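Local coordinates for protein VIN1 (Oscarella pearsei, PDB 6BFI) that binds actin filaments and may take part in cell-cell adhesion, as a sponge member of the vinculin/alpha-catenin family, at residues E301-A306 / A321-D326; R315-A320 / E361-K366. All coordinates share one frame; numbering follows the deposited sequence.

In the fold
Contacts 1 and 2 adjoin, their centres about 7 Å apart and about 28 to 29 Å from the centre of the chain. Helix 312-338 belongs to both: with 321-326 it meets helix 289-306, and with 315-320, the six residues just before, it meets helix 344-375. Along the chain the segments alternate in the order 301-306, 315-320, 321-326, 361-366. Axis angles of 162° (contact 1) and 163° (contact 2) make each helix antiparallel to the one before. The contacts also touch directly: A306 CB lies 3.7 Å from L318 CB. Together they record part of an antiparallel helical bundle, the building unit of the vinculin family; R303, D323, D326, K317 and E363 supply charged groups here, L318 and I364 apolar packing.

Contact 1: E301-A306 / A321-D326; sequences EGRRVA and AADELD
R303 reaches across from helix 289-306 to two aspartates one turn apart on helix 312-338, and its NH2 carries both ion pairs. D326 OD2 lies 2.5 Å from R303 NH2, a short separation whose exact value should not be pressed, while D323 OD1 is 3.1 Å from the same NH2. Both approach obliquely, and each carboxylate plane is turned 66° from the guanidinium plane. D323 OD1 lies well out of that plane, and no N-H points at it, so this pair rests on charge alone. Between the backbones sits A322, whose CB meets the guanidinium edge in plane, 3.4 Å from R303 NE, and also packs 3.7 Å from R303 CG. The arginine spans the gap because its chain is extended from CG to NE, starting with CG anti to the carbonyl carbon (chi1 -60°). A322 CB points toward helix 289-306, the segment axes being 10.1 Å apart at 162°. Behind the contact, I299 touches A322 and D326, and L319 touches R303. The positive guanidinium probably draws both carboxylates toward one nitrogen, offsets the repulsion between them and would keep both ionised.

Contact 2: R315-A320 / E361-K366; sequences RAKLLA and EQEIRK
Helices 312-338 and 344-375 pack antiparallel here, with the short segment axes 10.3 Å apart at 163° and L318 CA nearest E363 CA at 6.8 Å. This is the neighbour-to-neighbour packing of an antiparallel helical bundle; L318 and I364, both buried, make its apolar part, while exposed K317 meets E363. On the inner side L318 drives one methyl, CD2, into the second helix, where it touches E363 CB at 3.8 Å and I364 CG1 at 3.9 Å. L318 thus lies against the backbone of helix 344-375 as well as against its side chains, since CD2 is also 3.9 Å from I364 N. A306 and V305 of helix 289-306 extend this apolar layer, touching L318 and I364 respectively, and F275 of helix 268-283 covers I364 from a further helix. Toward the outside, K317 and E363 cross at about a right angle. The lysine places its CG anti to the backbone N (chi1 -174°) and runs extended until a bend at chi4 (58°), which turns the ammonium off the carboxylate. The contact is made by the lysine's methylene carbon against the carboxylate oxygen, with opposite charges nearby: K317 CE sits 3.2 Å from E363 OE2, whereas K317 NZ stays 4.2 Å from that oxygen, beyond a salt bridge.

Contact 1: E301-A306 / A321-D326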
loop_
_atom_site.group_PDB
_atom_site.type_symbol
_atom_site.label_atom_id
_atom_site.label_comp_id
_atom_site.label_asym_id
_atom_site.label_seq_id
_atom_site.Cartn_x
_atom_site.Cartn_y
_atom_site.Cartn_z
ATOM N N GLU A 301 0.365 23.529 4.215
ATOM C CA GLU A 301 0.448 22.257 4.925
ATOM C C GLU A 301 0.923 22.461 6.359
ATOM O O GLU A 301 0.416 21.818 7.289
ATOM C CB GLU A 301 1.371 21.294 4.175
ATOM C CG GLU A 301 1.737 20.026 4.940
ATOM C CD GLU A 301 0.585 19.035 5.069
ATOM O OE1 GLU A 301 -0.534 19.327 4.593
ATOM O OE2 GLU A 301 0.805 17.950 5.646
ATOM N N GLY A 302 1.883 23.366 6.559
ATOM C CA GLY A 302 2.342 23.657 7.908
ATOM C C GLY A 302 1.237 24.190 8.799
ATOM O O GLY A 302 1.103 23.775 9.954
ATOM N N ARG A 303 0.423 25.112 8.277
ATOM C CA ARG A 303 -0.675 25.651 9.074
ATOM C C ARG A 303 -1.774 24.616 9.284
ATOM O O ARG A 303 -2.407 24.590 10.349
ATOM C CB ARG A 303 -1.230 26.913 8.412
ATOM C CG ARG A 303 -0.191 28.015 8.259
ATOM C CD ARG A 303 -0.745 29.252 7.573
ATOM N NE ARG A 303 0.294 30.265 7.401
ATOM C CZ ARG A 303 0.123 31.421 6.766
ATOM N NH1 ARG A 303 -1.054 31.724 6.236
ATOM N NH2 ARG A 303 1.132 32.275 6.661
ATOM N N ARG A 304 -2.009 23.759 8.286
ATOM C CA ARG A 304 -2.975 22.677 8.446
ATOM C C ARG A 304 -2.575 21.754 9.588
ATOM O O ARG A 304 -3.414 21.375 10.412
ATOM C CB ARG A 304 -3.104 21.885 7.144
ATOM C CG ARG A 304 -4.252 20.890 7.136
ATOM C CD ARG A 304 -4.089 19.851 6.034
ATOM N NE ARG A 304 -3.305 18.701 6.479
ATOM C CZ ARG A 304 -3.831 17.600 7.010
ATOM N NH1 ARG A 304 -5.146 17.496 7.161
ATOM N NH2 ARG A 304 -3.044 16.601 7.389
ATOM N N VAL A 305 -1.294 21.382 9.652
ATOM C CA VAL A 305 -0.828 20.570 10.771
ATOM C C VAL A 305 -0.874 21.366 12.071
ATOM O O VAL A 305 -1.142 20.805 13.142
ATOM C CB VAL A 305 0.584 20.028 10.483
ATOM C CG1 VAL A 305 1.113 19.239 11.670
ATOM C CG2 VAL A 305 0.570 19.160 9.231
ATOM N N ALA A 306 -0.632 22.679 12.004
ATOM C CA ALA A 306 -0.693 23.504 13.207
ATOM C C ALA A 306 -2.088 23.485 13.823
ATOM O O ALA A 306 -2.233 23.469 15.051
ATOM C CB ALA A 306 -0.271 24.938 12.885
ATOM N N ALA A 321 6.706 29.773 12.220
ATOM C CA ALA A 321 7.522 29.420 11.062
ATOM C C ALA A 321 6.799 29.747 9.762
ATOM O O ALA A 321 7.420 30.204 8.793
ATOM C CB ALA A 321 7.897 27.940 11.114
ATOM N N ALA A 322 5.481 29.533 9.727
ATOM C CA ALA A 322 4.712 29.829 8.524
ATOM C C ALA A 322 4.757 31.315 8.190
ATOM O O ALA A 322 5.047 31.699 7.050
ATOM C CB ALA A 322 3.268 29.357 8.696
ATOM N N ASP A 323 4.474 32.170 9.177
ATOM C CA ASP A 323 4.478 33.608 8.920
ATOM C C ASP A 323 5.879 34.130 8.631
ATOM O O ASP A 323 6.037 35.077 7.847
ATOM C CB ASP A 323 3.858 34.357 10.099
ATOM C CG ASP A 323 2.342 34.348 10.060
ATOM O OD1 ASP A 323 1.778 34.310 8.944
ATOM O OD2 ASP A 323 1.717 34.382 11.141
ATOM N N GLU A 324 6.903 33.539 9.250
ATOM C CA GLU A 324 8.275 33.902 8.907
ATOM C C GLU A 324 8.565 33.589 7.445
ATOM O O GLU A 324 9.145 34.412 6.722
ATOM C CB GLU A 324 9.259 33.170 9.819
ATOM C CG GLU A 324 10.717 33.510 9.550
ATOM C CD GLU A 324 11.672 32.771 10.469
ATOM O OE1 GLU A 324 11.460 31.564 10.706
ATOM O OE2 GLU A 324 12.632 33.403 10.960
ATOM N N LEU A 325 8.154 32.402 6.988
ATOM C CA LEU A 325 8.374 32.035 5.592
ATOM C C LEU A 325 7.600 32.950 4.650
ATOM O O LEU A 325 8.110 33.328 3.588
ATOM C CB LEU A 325 7.991 30.573 5.367
ATOM C CG LEU A 325 9.149 29.583 5.500
ATOM C CD1 LEU A 325 8.634 28.173 5.736
ATOM C CD2 LEU A 325 10.021 29.634 4.253
ATOM N N ASP A 326 6.372 33.322 5.021
ATOM C CA ASP A 326 5.617 34.269 4.206
ATOM C C ASP A 326 6.333 35.611 4.113
ATOM O O ASP A 326 6.377 36.229 3.041
ATOM C CB ASP A 326 4.209 34.449 4.772
ATOM C CG ASP A 326 3.161 33.693 3.980
ATOM O OD1 ASP A 326 3.305 33.597 2.742
ATOM O OD2 ASP A 326 2.193 33.197 4.595
#

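Contact 2: R315-A320 / E361-K366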
loop_
_atom_site.group_PDB
_atom_site.type_symbol
_atom_site.label_atom_id
_atom_site.label_comp_id
_atom_site.label_asym_id
_atom_site.label_seq_id
_atom_site.Cartn_x
_atom_site.Cartn_y
_atom_site.Cartn_z
ATOM N N ARG A 315 1.536 24.505 18.050
ATOM C CA ARG A 315 0.649 25.256 17.169
ATOM C C ARG A 315 1.220 26.638 16.875
ATOM O O ARG A 315 1.426 27.011 15.713
ATOM C CB ARG A 315 -0.736 25.357 17.811
ATOM C CG ARG A 315 -1.800 26.042 16.974
ATOM C CD ARG A 315 -3.155 25.879 17.647
ATOM N NE ARG A 315 -4.269 26.289 16.798
ATOM C CZ ARG A 315 -5.541 25.999 17.055
ATOM N NH1 ARG A 315 -5.857 25.292 18.133
ATOM N NH2 ARG A 315 -6.499 26.409 16.234
ATOM N N ALA A 316 1.497 27.410 17.930
ATOM C CA ALA A 316 2.032 28.755 17.749
ATOM C C ALA A 316 3.419 28.734 17.120
ATOM O O ALA A 316 3.807 29.695 16.448
ATOM C CB ALA A 316 2.068 29.487 19.091
ATOM N N LYS A 317 4.179 27.655 17.326
ATOM C CA LYS A 317 5.504 27.553 16.720
ATOM C C LYS A 317 5.402 27.293 15.221
ATOM O O LYS A 317 6.087 27.940 14.418
ATOM C CB LYS A 317 6.308 26.450 17.411
ATOM C CG LYS A 317 7.757 26.355 16.963
ATOM C CD LYS A 317 8.547 25.422 17.870
ATOM C CE LYS A 317 10.033 25.471 17.556
ATOM N NZ LYS A 317 10.591 26.844 17.698
ATOM N N LEU A 318 4.548 26.343 14.827
ATOM C CA LEU A 318 4.326 26.089 13.407
ATOM C C LEU A 318 3.787 27.329 12.706
ATOM O O LEU A 318 4.215 27.659 11.592
ATOM C CB LEU A 318 3.369 24.910 13.228
ATOM C CG LEU A 318 3.952 23.516 13.462
ATOM C CD1 LEU A 318 2.845 22.481 13.618
ATOM C CD2 LEU A 318 4.878 23.143 12.315
ATOM N N LEU A 319 2.853 28.036 13.348
ATOM C CA LEU A 319 2.346 29.274 12.765
ATOM C C LEU A 319 3.438 30.335 12.681
ATOM O O LEU A 319 3.480 31.116 11.721
ATOM C CB LEU A 319 1.153 29.782 13.573
ATOM C CG LEU A 319 -0.081 28.880 13.539
ATOM C CD1 LEU A 319 -1.173 29.414 14.451
ATOM C CD2 LEU A 319 -0.594 28.734 12.113
ATOM N N ALA A 320 4.337 30.373 13.669
ATOM C CA ALA A 320 5.447 31.321 13.624
ATOM C C ALA A 320 6.354 31.044 12.432
ATOM O O ALA A 320 6.740 31.965 11.702
ATOM C CB ALA A 320 6.238 31.268 14.931
ATOM N N GLU A 361 9.420 21.527 7.834
ATOM C CA GLU A 361 9.173 20.095 7.683
ATOM C C GLU A 361 9.510 19.340 8.964
ATOM O O GLU A 361 8.734 18.483 9.418
ATOM C CB GLU A 361 9.985 19.555 6.505
ATOM C CG GLU A 361 9.861 18.060 6.278
ATOM C CD GLU A 361 10.702 17.575 5.109
ATOM O OE1 GLU A 361 11.352 18.416 4.452
ATOM O OE2 GLU A 361 10.713 16.353 4.848
ATOM N N GLN A 362 10.653 19.662 9.574
ATOM C CA GLN A 362 11.057 18.967 10.792
ATOM C C GLN A 362 10.077 19.227 11.929
ATOM O O GLN A 362 9.762 18.317 12.705
ATOM C CB GLN A 362 12.471 19.383 11.197
ATOM C CG GLN A 362 13.051 18.554 12.335
ATOM C CD GLN A 362 13.142 17.075 11.992
ATOM O OE1 GLN A 362 13.345 16.703 10.837
ATOM N NE2 GLN A 362 12.986 16.223 12.998
ATOM N N GLU A 363 9.578 20.462 12.042
ATOM C CA GLU A 363 8.612 20.758 13.095
ATOM C C GLU A 363 7.270 20.085 12.829
ATOM O O GLU A 363 6.544 19.763 13.776
ATOM C CB GLU A 363 8.434 22.269 13.242
ATOM C CG GLU A 363 8.645 22.791 14.663
ATOM C CD GLU A 363 10.068 22.596 15.165
ATOM O OE1 GLU A 363 10.409 21.474 15.598
ATOM O OE2 GLU A 363 10.852 23.569 15.125
ATOM N N ILE A 364 6.921 19.872 11.559
ATOM C CA ILE A 364 5.727 19.093 11.241
ATOM C C ILE A 364 5.895 17.659 11.728
ATOM O O ILE A 364 4.999 17.087 12.369
ATOM C CB ILE A 364 5.434 19.151 9.732
ATOM C CG1 ILE A 364 4.908 20.536 9.351
ATOM C CG2 ILE A 364 4.448 18.068 9.334
ATOM C CD1 ILE A 364 4.604 20.686 7.876
ATOM N N ARG A 365 7.057 17.060 11.446
ATOM C CA ARG A 365 7.331 15.725 11.969
ATOM C C ARG A 365 7.272 15.703 13.493
ATOM O O ARG A 365 6.742 14.756 14.089
ATOM C CB ARG A 365 8.692 15.236 11.475
ATOM C CG ARG A 365 8.719 14.901 9.998
ATOM C CD ARG A 365 9.863 13.962 9.669
ATOM N NE ARG A 365 11.155 14.636 9.720
ATOM C CZ ARG A 365 11.736 15.209 8.670
ATOM N NH1 ARG A 365 11.135 15.189 7.487
ATOM N NH2 ARG A 365 12.915 15.801 8.802
ATOM N N LYS A 366 7.801 16.745 14.141
ATOM C CA LYS A 366 7.766 16.799 15.599
ATOM C C LYS A 366 6.335 16.903 16.113
ATOM O O LYS A 366 5.994 16.308 17.142
ATOM C CB LYS A 366 8.611 17.973 16.099
ATOM C CG LYS A 366 8.925 17.924 17.588
ATOM C CD LYS A 366 10.132 18.793 17.927
ATOM C CE LYS A 366 10.688 18.461 19.306
ATOM N NZ LYS A 366 12.002 19.121 19.564
#